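Plasma serine protease inhibitor (Homo sapiens, PDB 3DY0) inhibits serine proteases of blood plasma and other body fluids irreversibly, in a heparin-dependent manner, as a serpin whose reactive centre loop is cleaved by its target. Local coordinates at residues Y206-D211 / R261-Y266; S275-K280 / V308-H313. One frame throughout, in Å; residues are numbered along the deposited sequence.

Contact 1: Y206-D211 / R261-Y266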
ATOM      1  N   TYR A 206      23.639   5.589  11.092  1.00 12.99           N
ATOM      2  CA  TYR A 206      22.409   5.571  10.306  1.00 12.72           C
ATOM      3  C   TYR A 206      22.309   6.767   9.382  1.00 13.80           C
ATOM      4  O   TYR A 206      22.895   7.821   9.650  1.00 14.77           O
ATOM      5  CB  TYR A 206      21.174   5.659  11.210  1.00 13.30           C
ATOM      6  CG  TYR A 206      20.972   4.550  12.208  1.00 11.76           C
ATOM      7  CD1 TYR A 206      20.198   3.434  11.893  1.00 11.33           C
ATOM      8  CD2 TYR A 206      21.497   4.648  13.495  1.00 10.42           C
ATOM      9  CE1 TYR A 206      19.943   2.445  12.842  1.00 11.02           C
ATOM     10  CE2 TYR A 206      21.248   3.671  14.447  1.00 11.42           C
ATOM     11  CZ  TYR A 206      20.470   2.575  14.116  1.00 10.18           C
ATOM     12  OH  TYR A 206      20.213   1.621  15.075  1.00 12.18           O
ATOM     13  N   HIS A 207      21.569   6.606   8.289  0.50 14.06           N
ATOM     14  CA  HIS A 207      21.343   7.716   7.374  0.50 13.70           C
ATOM     15  C   HIS A 207      20.354   8.584   8.138  0.50 12.79           C
ATOM     16  O   HIS A 207      19.308   8.107   8.585  0.50 11.54           O
ATOM     17  CB  HIS A 207      20.737   7.230   6.058  0.50 16.28           C
ATOM     18  CG  HIS A 207      21.758   6.860   5.028  0.50 18.45           C
ATOM     19  ND1 HIS A 207      22.626   7.780   4.479  0.50 20.88           N
ATOM     20  CD2 HIS A 207      22.058   5.672   4.453  0.50 20.42           C
ATOM     21  CE1 HIS A 207      23.416   7.175   3.611  0.50 21.14           C
ATOM     22  NE2 HIS A 207      23.092   5.894   3.576  0.50 21.28           N
ATOM     23  N   TYR A 208      20.694   9.854   8.297  1.00 10.90           N
ATOM     24  CA  TYR A 208      19.870  10.769   9.067  1.00 11.44           C
ATOM     25  C   TYR A 208      19.748  12.150   8.454  1.00 12.26           C
ATOM     26  O   TYR A 208      20.652  12.620   7.767  1.00 12.68           O
ATOM     27  CB  TYR A 208      20.505  10.880  10.460  1.00 11.76           C
ATOM     28  CG  TYR A 208      19.907  11.904  11.399  1.00 11.97           C
ATOM     29  CD1 TYR A 208      18.838  11.576  12.232  1.00 12.31           C
ATOM     30  CD2 TYR A 208      20.445  13.188  11.491  1.00 14.51           C
ATOM     31  CE1 TYR A 208      18.326  12.501  13.145  1.00 13.57           C
ATOM     32  CE2 TYR A 208      19.934  14.124  12.399  1.00 14.42           C
ATOM     33  CZ  TYR A 208      18.878  13.768  13.224  1.00 14.30           C
ATOM     34  OH  TYR A 208      18.388  14.670  14.142  1.00 16.24           O
ATOM     35  N   LEU A 209      18.618  12.794   8.721  1.00 12.91           N
ATOM     36  CA  LEU A 209      18.375  14.146   8.247  1.00 12.54           C
ATOM     37  C   LEU A 209      17.426  14.869   9.184  1.00 14.09           C
ATOM     38  O   LEU A 209      16.425  14.306   9.633  1.00 13.26           O
ATOM     39  CB  LEU A 209      17.767  14.142   6.838  1.00 14.73           C
ATOM     40  CG  LEU A 209      17.424  15.525   6.273  1.00 18.20           C
ATOM     41  CD1 LEU A 209      18.703  16.317   6.060  1.00 19.81           C
ATOM     42  CD2 LEU A 209      16.669  15.385   4.961  1.00 18.37           C
ATOM     43  N   LEU A 210      17.765  16.114   9.496  1.00 13.13           N
ATOM     44  CA  LEU A 210      16.920  16.955  10.323  1.00 14.50           C
ATOM     45  C   LEU A 210      16.266  17.871   9.294  1.00 15.58           C
ATOM     46  O   LEU A 210      16.932  18.715   8.690  1.00 17.18           O
ATOM     47  CB  LEU A 210      17.755  17.777  11.309  1.00 15.82           C
ATOM     48  CG  LEU A 210      16.999  18.810  12.152  1.00 17.27           C
ATOM     49  CD1 LEU A 210      15.959  18.118  13.023  1.00 17.90           C
ATOM     50  CD2 LEU A 210      17.988  19.577  13.016  1.00 18.37           C
ATOM     51  N   ASP A 211      14.975  17.667   9.065  1.00 13.54           N
ATOM     52  CA  ASP A 211      14.231  18.469   8.101  1.00 15.19           C
ATOM     53  C   ASP A 211      13.633  19.662   8.842  1.00 16.02           C
ATOM     54  O   ASP A 211      12.632  19.538   9.544  1.00 15.07           O
ATOM     55  CB  ASP A 211      13.138  17.606   7.453  1.00 16.05           C
ATOM     56  CG  ASP A 211      12.359  18.345   6.380  1.00 17.41           C
ATOM     57  OD1 ASP A 211      11.750  17.668   5.526  1.00 16.48           O
ATOM     58  OD2 ASP A 211      12.342  19.592   6.392  1.00 16.60           O
ATOM     59  N   ARG A 261      25.266   9.385  10.352  1.00 17.62           N
ATOM     60  CA  ARG A 261      25.435   9.885  11.707  1.00 18.32           C
ATOM     61  C   ARG A 261      25.283   8.767  12.732  1.00 16.52           C
ATOM     62  O   ARG A 261      24.516   7.828  12.526  1.00 15.61           O
ATOM     63  CB  ARG A 261      24.397  10.969  11.996  1.00 21.08           C
ATOM     64  CG  ARG A 261      24.458  11.508  13.407  1.00 25.98           C
ATOM     65  CD  ARG A 261      23.493  12.658  13.600  1.00 27.82           C
ATOM     66  NE  ARG A 261      23.741  13.738  12.651  1.00 29.44           N
ATOM     67  CZ  ARG A 261      23.249  14.967  12.777  1.00 30.63           C
ATOM     68  NH1 ARG A 261      22.482  15.270  13.816  1.00 31.92           N
ATOM     69  NH2 ARG A 261      23.523  15.891  11.867  1.00 31.51           N
ATOM     70  N   GLN A 262      26.015   8.876  13.835  1.00 15.79           N
ATOM     71  CA  GLN A 262      25.942   7.882  14.896  1.00 15.80           C
ATOM     72  C   GLN A 262      24.739   8.204  15.780  1.00 15.02           C
ATOM     73  O   GLN A 262      24.611   9.320  16.291  1.00 13.88           O
ATOM     74  CB  GLN A 262      27.220   7.911  15.737  1.00 18.86           C
ATOM     75  CG  GLN A 262      27.366   6.726  16.675  1.00 21.47           C
ATOM     76  CD  GLN A 262      27.804   5.461  15.954  1.00 21.29           C
ATOM     77  OE1 GLN A 262      27.783   4.372  16.523  1.00 26.56           O
ATOM     78  NE2 GLN A 262      28.213   5.605  14.701  1.00 23.98           N
ATOM     79  N   LEU A 263      23.856   7.225  15.955  1.00 13.59           N
ATOM     80  CA  LEU A 263      22.667   7.413  16.777  1.00 12.50           C
ATOM     81  C   LEU A 263      22.454   6.255  17.733  1.00 12.40           C
ATOM     82  O   LEU A 263      22.801   5.116  17.426  1.00 13.57           O
ATOM     83  CB  LEU A 263      21.405   7.487  15.909  1.00 13.01           C
ATOM     84  CG  LEU A 263      21.264   8.496  14.776  1.00 13.05           C
ATOM     85  CD1 LEU A 263      19.995   8.184  13.990  1.00 14.12           C
ATOM     86  CD2 LEU A 263      21.213   9.897  15.337  1.00 14.02           C
ATOM     87  N   GLU A 264      21.883   6.564  18.892  1.00 13.74           N
ATOM     88  CA  GLU A 264      21.501   5.545  19.858  1.00 13.95           C
ATOM     89  C   GLU A 264      20.005   5.553  19.548  1.00 13.10           C
ATOM     90  O   GLU A 264      19.250   6.362  20.090  1.00 13.34           O
ATOM     91  CB  GLU A 264      21.759   6.007  21.294  1.00 19.16           C
ATOM     92  CG  GLU A 264      21.453   4.940  22.339  1.00 24.70           C
ATOM     93  CD  GLU A 264      21.762   5.388  23.759  1.00 27.18           C
ATOM     94  OE1 GLU A 264      21.519   4.596  24.692  1.00 30.16           O
ATOM     95  OE2 GLU A 264      22.247   6.526  23.944  1.00 29.60           O
ATOM     96  N   LEU A 265      19.599   4.682  18.629  1.00 11.14           N
ATOM     97  CA  LEU A 265      18.213   4.613  18.176  1.00 11.79           C
ATOM     98  C   LEU A 265      17.296   3.731  19.004  1.00 11.14           C
ATOM     99  O   LEU A 265      17.621   2.581  19.289  1.00 12.36           O
ATOM    100  CB  LEU A 265      18.167   4.131  16.722  1.00 10.61           C
ATOM    101  CG  LEU A 265      16.779   3.991  16.091  1.00 11.25           C
ATOM    102  CD1 LEU A 265      16.150   5.373  15.933  1.00 11.67           C
ATOM    103  CD2 LEU A 265      16.894   3.297  14.741  1.00 12.70           C
ATOM    104  N   TYR A 266      16.141   4.287  19.362  1.00  9.56           N
ATOM    105  CA  TYR A 266      15.123   3.575  20.123  1.00 10.48           C
ATOM    106  C   TYR A 266      13.884   3.556  19.236  1.00  8.64           C
ATOM    107  O   TYR A 266      13.342   4.600  18.891  1.00  9.58           O
ATOM    108  CB  TYR A 266      14.853   4.298  21.443  1.00 11.36           C
ATOM    109  CG  TYR A 266      15.969   4.105  22.449  1.00 14.54           C
ATOM    110  CD1 TYR A 266      15.936   3.051  23.363  1.00 16.93           C
ATOM    111  CD2 TYR A 266      17.078   4.947  22.456  1.00 15.61           C
ATOM    112  CE1 TYR A 266      16.984   2.839  24.260  1.00 16.68           C
ATOM    113  CE2 TYR A 266      18.131   4.744  23.346  1.00 16.29           C
ATOM    114  CZ  TYR A 266      18.078   3.689  24.244  1.00 18.32           C
ATOM    115  OH  TYR A 266      19.123   3.482  25.122  1.00 20.11           O
TER
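Strands 206-211 and 261-266 cross at 96° between their short axes and share one antiparallel hydrogen-bonded pair, Tyr206 with Arg261, at a corner. Tyr206 N donates to Arg261 O at 2.8 Å, nearly straight at 169°, and Arg261 N returns a bond to Tyr206 O at 2.9 Å. Between these two segments the rest is side-chain contact; the ladder continues from Leu263 to Asp204 and Leu265 to Arg202. The tight part is buried: Tyr206 CG stands anti to its carbonyl carbon, and its ring runs along the other strand. Tyr206 CD2 meets Leu263 CB at 3.7 Å, the ring edge faces Leu263 O in plane, and Tyr206 OH passes 3.6 Å from Leu265 CB before hydrogen-bonding Arg202 O. Leu263 CD1 fits between the two tyrosines, lying 4.0 Å from Tyr208 CD1 and touching Tyr206 CB. Val219 of strand 216-222 packs on both Tyr206 and Leu263. The solvent side belongs to Arg261, extended to CD and then bent, whose guanidinium takes Tyr208 CE2 over one face, off-centre; it meets the ring obliquely, NH1 3.1 Å from CE2 and the planes inclined by 37°. Arg261 NH1 and Tyr208 OH each hydrogen-bond a polar side chain of the bound peptide. Backbone bonds fix this corner of the serpin sheet, aromatic and aliphatic carbon fills its inner side, and the outer polar groups tie it to the peptide.

Contact 2: S275-K280 / V308-H313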
ATOM      1  N   SER A 275      -7.471  -1.237   7.128  0.50 10.25           N
ATOM      2  CA  SER A 275      -8.565  -1.890   6.421  0.50 10.40           C
ATOM      3  C   SER A 275      -9.431  -0.776   5.854  0.50 10.29           C
ATOM      4  O   SER A 275     -10.037  -0.017   6.610  0.50 11.88           O
ATOM      5  CB  SER A 275      -9.381  -2.746   7.390  0.50 11.75           C
ATOM      6  OG  SER A 275     -10.460  -3.373   6.726  0.50 13.15           O
ATOM      7  N   TYR A 276      -9.490  -0.673   4.530  1.00  9.66           N
ATOM      8  CA  TYR A 276     -10.259   0.388   3.900  1.00 10.24           C
ATOM      9  C   TYR A 276     -11.226   0.013   2.794  1.00  9.97           C
ATOM     10  O   TYR A 276     -11.034  -0.963   2.073  1.00 11.02           O
ATOM     11  CB  TYR A 276      -9.296   1.450   3.339  1.00  9.22           C
ATOM     12  CG  TYR A 276      -8.185   1.819   4.294  1.00  9.57           C
ATOM     13  CD1 TYR A 276      -6.923   1.225   4.194  1.00  7.54           C
ATOM     14  CD2 TYR A 276      -8.415   2.703   5.345  1.00  9.43           C
ATOM     15  CE1 TYR A 276      -5.919   1.505   5.130  1.00  9.99           C
ATOM     16  CE2 TYR A 276      -7.426   2.984   6.282  1.00 10.34           C
ATOM     17  CZ  TYR A 276      -6.181   2.381   6.169  1.00 11.21           C
ATOM     18  OH  TYR A 276      -5.218   2.645   7.118  1.00 10.08           O
ATOM     19  N   GLN A 277     -12.281   0.813   2.686  1.00 11.10           N
ATOM     20  CA  GLN A 277     -13.269   0.663   1.626  1.00 10.59           C
ATOM     21  C   GLN A 277     -12.904   1.866   0.769  1.00 10.02           C
ATOM     22  O   GLN A 277     -13.404   2.976   0.968  1.00 12.48           O
ATOM     23  CB  GLN A 277     -14.689   0.788   2.184  1.00 10.83           C
ATOM     24  CG  GLN A 277     -15.060  -0.346   3.131  1.00 13.32           C
ATOM     25  CD  GLN A 277     -15.238  -1.687   2.434  1.00 15.83           C
ATOM     26  OE1 GLN A 277     -14.962  -2.739   3.017  1.00 18.32           O
ATOM     27  NE2 GLN A 277     -15.717  -1.660   1.192  1.00 15.23           N
ATOM     28  N   LEU A 278     -11.991   1.643  -0.168  1.00  9.56           N
ATOM     29  CA  LEU A 278     -11.493   2.709  -1.015  1.00  9.11           C
ATOM     30  C   LEU A 278     -12.522   3.414  -1.885  1.00 10.57           C
ATOM     31  O   LEU A 278     -12.298   4.547  -2.302  1.00 12.52           O
ATOM     32  CB  LEU A 278     -10.340   2.181  -1.873  1.00 10.10           C
ATOM     33  CG  LEU A 278      -9.134   1.689  -1.059  1.00 10.93           C
ATOM     34  CD1 LEU A 278      -8.102   1.112  -2.012  1.00 11.65           C
ATOM     35  CD2 LEU A 278      -8.525   2.829  -0.244  1.00 11.91           C
ATOM     36  N   GLU A 279     -13.648   2.762  -2.153  1.00 10.92           N
ATOM     37  CA  GLU A 279     -14.668   3.391  -2.982  1.00 12.30           C
ATOM     38  C   GLU A 279     -15.228   4.629  -2.288  1.00 13.61           C
ATOM     39  O   GLU A 279     -15.767   5.527  -2.934  1.00 14.40           O
ATOM     40  CB  GLU A 279     -15.795   2.399  -3.316  1.00 13.37           C
ATOM     41  CG  GLU A 279     -16.712   2.013  -2.168  1.00 13.30           C
ATOM     42  CD  GLU A 279     -16.158   0.916  -1.287  1.00 12.42           C
ATOM     43  OE1 GLU A 279     -16.902   0.473  -0.382  1.00 13.63           O
ATOM     44  OE2 GLU A 279     -14.997   0.487  -1.492  1.00 12.03           O
ATOM     45  N   LYS A 280     -15.083   4.684  -0.968  1.00 13.30           N
ATOM     46  CA  LYS A 280     -15.577   5.828  -0.208  1.00 15.75           C
ATOM     47  C   LYS A 280     -14.507   6.909  -0.096  1.00 15.43           C
ATOM     48  O   LYS A 280     -14.807   8.064   0.215  1.00 19.11           O
ATOM     49  CB  LYS A 280     -16.003   5.384   1.192  1.00 15.79           C
ATOM     50  CG  LYS A 280     -17.121   4.357   1.203  1.00 19.06           C
ATOM     51  N   VAL A 308     -18.086  -0.731 -10.428  1.00 14.81           N
ATOM     52  CA  VAL A 308     -17.340  -1.243  -9.294  1.00 14.42           C
ATOM     53  C   VAL A 308     -18.134  -0.912  -8.038  1.00 13.17           C
ATOM     54  O   VAL A 308     -18.357   0.258  -7.730  1.00 15.34           O
ATOM     55  CB  VAL A 308     -15.943  -0.596  -9.212  1.00 13.60           C
ATOM     56  CG1 VAL A 308     -15.228  -1.042  -7.942  1.00 13.35           C
ATOM     57  CG2 VAL A 308     -15.127  -0.982 -10.443  1.00 14.83           C
ATOM     58  N   SER A 309     -18.581  -1.947  -7.334  1.00 14.18           N
ATOM     59  CA  SER A 309     -19.351  -1.759  -6.108  1.00 14.32           C
ATOM     60  C   SER A 309     -18.438  -1.303  -4.984  1.00 14.95           C
ATOM     61  O   SER A 309     -18.804  -0.445  -4.180  1.00 16.36           O
ATOM     62  CB  SER A 309     -20.058  -3.061  -5.716  1.00 15.95           C
ATOM     63  OG  SER A 309     -19.157  -4.151  -5.660  1.00 15.76           O
ATOM     64  N   GLU A 310     -17.246  -1.882  -4.923  1.00 14.65           N
ATOM     65  CA  GLU A 310     -16.300  -1.491  -3.894  1.00 16.14           C
ATOM     66  C   GLU A 310     -14.880  -1.928  -4.223  1.00 13.92           C
ATOM     67  O   GLU A 310     -14.658  -2.785  -5.079  1.00 12.93           O
ATOM     68  CB  GLU A 310     -16.735  -2.052  -2.533  1.00 20.84           C
ATOM     69  CG  GLU A 310     -16.735  -3.568  -2.409  1.00 25.01           C
ATOM     70  CD  GLU A 310     -17.478  -4.043  -1.166  1.00 28.19           C
ATOM     71  OE1 GLU A 310     -18.728  -4.057  -1.183  1.00 31.55           O
ATOM     72  OE2 GLU A 310     -16.816  -4.392  -0.166  1.00 27.54           O
ATOM     73  N   MET A 311     -13.921  -1.292  -3.562  1.00 11.65           N
ATOM     74  CA  MET A 311     -12.516  -1.625  -3.739  1.00  9.89           C
ATOM     75  C   MET A 311     -11.977  -1.722  -2.325  1.00  8.76           C
ATOM     76  O   MET A 311     -11.667  -0.708  -1.697  1.00  9.71           O
ATOM     77  CB  MET A 311     -11.778  -0.527  -4.502  1.00 11.69           C
ATOM     78  CG  MET A 311     -10.345  -0.914  -4.846  1.00 12.40           C
ATOM     79  SD  MET A 311      -9.410   0.379  -5.675  1.00 16.73           S
ATOM     80  CE  MET A 311     -10.132   0.313  -7.303  1.00 17.51           C
ATOM     81  N   VAL A 312     -11.872  -2.948  -1.827  0.50  9.80           N
ATOM     82  CA  VAL A 312     -11.388  -3.181  -0.472  0.50  9.09           C
ATOM     83  C   VAL A 312      -9.874  -3.353  -0.421  0.50  9.67           C
ATOM     84  O   VAL A 312      -9.282  -3.993  -1.290  0.50  9.95           O
ATOM     85  CB  VAL A 312     -12.065  -4.427   0.145  0.50 10.17           C
ATOM     86  CG1 VAL A 312     -13.573  -4.218   0.204  0.50 10.51           C
ATOM     87  CG2 VAL A 312     -11.739  -5.662  -0.673  0.50 11.57           C
ATOM     88  N   HIS A 313      -9.255  -2.771   0.601  1.00  8.56           N
ATOM     89  CA  HIS A 313      -7.809  -2.860   0.778  1.00  8.16           C
ATOM     90  C   HIS A 313      -7.521  -3.274   2.215  1.00  9.05           C
ATOM     91  O   HIS A 313      -8.148  -2.773   3.149  1.00 10.29           O
ATOM     92  CB  HIS A 313      -7.138  -1.503   0.510  1.00  8.28           C
ATOM     93  CG  HIS A 313      -5.636  -1.555   0.525  1.00  9.41           C
ATOM     94  ND1 HIS A 313      -4.902  -2.130  -0.489  1.00  8.34           N
ATOM     95  CD2 HIS A 313      -4.737  -1.121   1.440  1.00  7.54           C
ATOM     96  CE1 HIS A 313      -3.614  -2.047  -0.202  1.00  9.83           C
ATOM     97  NE2 HIS A 313      -3.486  -1.440   0.964  1.00  7.75           N
TER
HETATM   98  O   HOH W   1     -10.422  -4.274   4.335  1.00 25.90           O
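Strand 275-277 runs antiparallel to strand 308-313, with 170° between their axes. Tyr276 and His313 form a hydrogen-bonded pair: Tyr276 N to His313 O is 2.8 Å and His313 N to Tyr276 O is 2.9 Å. Gln277 and Val312 follow as a non-hydrogen-bonded pair. Segment 275-280 then turns, Lys280 N bonding back to Gln277 O; Leu278 N still reaches Met311 O at 2.8 Å, though bent to 138°. The return bond from Met311 N, which in a regular ladder would go to Leu278 O, goes instead to a side chain: Glu279, its CG in the crowded position between N and carbonyl carbon and its chain bent at chi2, curls back to accept it with OE2 at 2.9 Å, from above the carboxylate plane. In serpin terms this is the edge of central sheet A, where strand 307-319 also pairs with 323-335, consistent with the reactive loop inserted after cleavage. On the face of Gln277 and Val312, the amide of Gln277 spans two acids: NE2 gives one bond to the syn lone pair of Glu279 OE1 at 2.9 Å and a longer one to Glu310 OE2 at 3.2 Å, above that carboxylate's plane. This donor probably eases repulsion between the carboxylates. Val312 CG1 lies 3.5 Å from Gln277 OE1. The other face is largely apolar in its contacts: Leu278 CD1 sits 4.0 Å from Met311 SD and against His313 CB, beneath Ile36 of helix 33-45. Thr330 OG1 and Ser32 N fix the His313 ring at ND1 and NE2. Beside exposed Ser275, a water links its OG to His313 O.

Strand 259-277 carries both contacts: 261-266 near its start enters contact 1, and 275-277 at its end enters contact 2. Their centres are 37 Å apart, their nearest atoms about 22 Å, and they lie on opposite sides of the chain's centre, 27 Å and 13 Å from it. Contact 1 joins the strand to 194-211, contact 2 to 307-319, so a strand broken by a bulge or short loop runs from the sheet C region to the edge of sheet A. The C-terminal end of segment 206-211, beyond contact 1 itself, leads toward the glycan pocket of Asn213, Lys249 and Lys253: Asp211 accepts hydrogen bonds from Trp254 NE1 and Leu214 N and makes a long, weak ion pair with Lys253.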